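Local coordinates for protein putative short-chain dehydrogenase/reductase (Corynebacterium glutamicum, PDB 3E9N) that is probably an NAD(P)-dependent oxidoreductase of the short-chain dehydrogenase/reductase family, possibly acting as an acetoacetyl-CoA reductase, at residues 209-212 and 213-217. Numbering follows the deposited sequence.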
loop_
_atom_site.group_PDB
_atom_site.type_symbol
_atom_site.label_atom_id
_atom_site.label_comp_id
_atom_site.label_asym_id
_atom_site.label_seq_id
_atom_site.Cartn_x
_atom_site.Cartn_y
_atom_site.Cartn_z
ATOM N N ALA A 209 11.224 8.165 18.436
ATOM C CA ALA A 209 11.219 7.749 17.044
ATOM C C ALA A 209 12.042 8.716 16.234
ATOM O O ALA A 209 12.804 8.296 15.358
ATOM C CB ALA A 209 9.787 7.631 16.472
ATOM N N ILE A 210 11.899 10.009 16.537
ATOM C CA ILE A 210 12.660 11.035 15.837
ATOM C C ILE A 210 14.137 10.887 16.102
ATOM O O ILE A 210 14.943 10.902 15.182
ATOM C CB ILE A 210 12.104 12.465 16.047
ATOM C CG1 ILE A 210 10.920 12.638 15.116
ATOM C CG2 ILE A 210 13.170 13.511 15.708
ATOM C CD1 ILE A 210 9.872 13.432 15.647
ATOM N N ARG A 211 14.481 10.640 17.349
ATOM C CA ARG A 211 15.872 10.431 17.732
ATOM C C ARG A 211 16.450 9.201 17.013
ATOM O O ARG A 211 17.557 9.225 16.502
ATOM C CB ARG A 211 15.950 10.278 19.270
ATOM C CG ARG A 211 17.368 9.870 19.828
ATOM C CD ARG A 211 18.517 10.835 19.338
ATOM N NE ARG A 211 18.275 12.193 19.797
ATOM C CZ ARG A 211 19.111 13.213 19.576
ATOM N NH1 ARG A 211 18.826 14.414 20.024
ATOM N NH2 ARG A 211 20.237 13.036 18.910
ATOM N N PHE A 212 15.701 8.108 16.970
ATOM C CA PHE A 212 16.166 6.952 16.234
ATOM C C PHE A 212 16.419 7.293 14.758
ATOM O O PHE A 212 17.344 6.756 14.136
ATOM C CB PHE A 212 15.145 5.827 16.340
ATOM C CG PHE A 212 15.432 4.659 15.438
ATOM C CD1 PHE A 212 16.527 3.835 15.688
ATOM C CD2 PHE A 212 14.601 4.371 14.378
ATOM C CE1 PHE A 212 16.798 2.770 14.872
ATOM C CE2 PHE A 212 14.844 3.271 13.568
ATOM C CZ PHE A 212 15.933 2.481 13.802
ATOM N N VAL A 213 15.606 8.182 14.183
ATOM C CA VAL A 213 15.709 8.385 12.740
ATOM C C VAL A 213 16.963 9.179 12.379
ATOM O O VAL A 213 17.716 8.846 11.426
ATOM C CB VAL A 213 14.440 9.080 12.169
ATOM C CG1 VAL A 213 14.757 9.846 10.860
ATOM C CG2 VAL A 213 13.267 8.057 11.974
ATOM N N ILE A 214 17.220 10.226 13.147
ATOM C CA ILE A 214 18.313 11.146 12.810
ATOM C C ILE A 214 19.654 10.564 13.219
ATOM O O ILE A 214 20.679 10.890 12.627
ATOM C CB ILE A 214 18.117 12.550 13.444
ATOM C CG1 ILE A 214 18.331 12.555 14.966
ATOM C CG2 ILE A 214 16.742 13.092 13.132
ATOM C CD1 ILE A 214 17.880 13.924 15.610
ATOM N N ASP A 215 19.644 9.676 14.215
ATOM C CA ASP A 215 20.848 9.006 14.667
ATOM C C ASP A 215 21.276 7.885 13.753
ATOM O O ASP A 215 22.362 7.371 13.928
ATOM C CB ASP A 215 20.669 8.422 16.074
ATOM C CG ASP A 215 20.929 9.451 17.212
ATOM O OD1 ASP A 215 21.318 10.645 16.986
ATOM O OD2 ASP A 215 20.760 9.003 18.380
ATOM N N ALA A 216 20.469 7.480 12.787
ATOM C CA ALA A 216 20.885 6.351 11.913
ATOM C C ALA A 216 22.133 6.622 11.125
ATOM O O ALA A 216 22.361 7.738 10.685
ATOM C CB ALA A 216 19.786 5.953 10.939
ATOM N N GLY A 217 22.925 5.587 10.891
ATOM C CA GLY A 217 24.219 5.781 10.243
ATOM C C GLY A 217 24.057 6.274 8.817
ATOM O O GLY A 217 22.954 6.261 8.274
#
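The carbonyl oxygen Ile-210 O receives two backbone donors in the last turns of helix 203-214, which packs on the parallel sheet of this Rossmann-type SDR fold. Ile-214 N lies 3.1 Å from Ile-210 O with an N-H...O angle of 159°, a sound i-to-i+4 bond. Val-213 N, 3.0 Å from Ile-210 O, adds a weak bond and shares its hydrogen weakly with Ala-209 O. One step on, Asp-215 N donates to Arg-211 O at 3.1 Å.

On the flank that faces helix 16-25, Arg-211 NH2 meets Asp-215 OD1 at 3.3 Å in a salt bridge. OD1 sits near the guanidinium plane, yet NH2 comes to its syn side 32° out of the carboxylate plane, and the two planes are 57° apart. Bends at chi2 and chi3 bring the end of the arginine chain, which leaves the helix pointing outward, alongside Asp-215. Asp-24 and Asp-28 also form salt bridges with this guanidinium, so three carboxylates probably share its charge and fix its orientation.

Toward the sheet, Val-213 packs against Ile-129 and Ile-222, whereas the Phe-212 ring stacks on Phe-212 of the second subunit. Ile-214 CD1 lies over the centre of one guanidinium face, 4.2 Å from Arg-211 NH2.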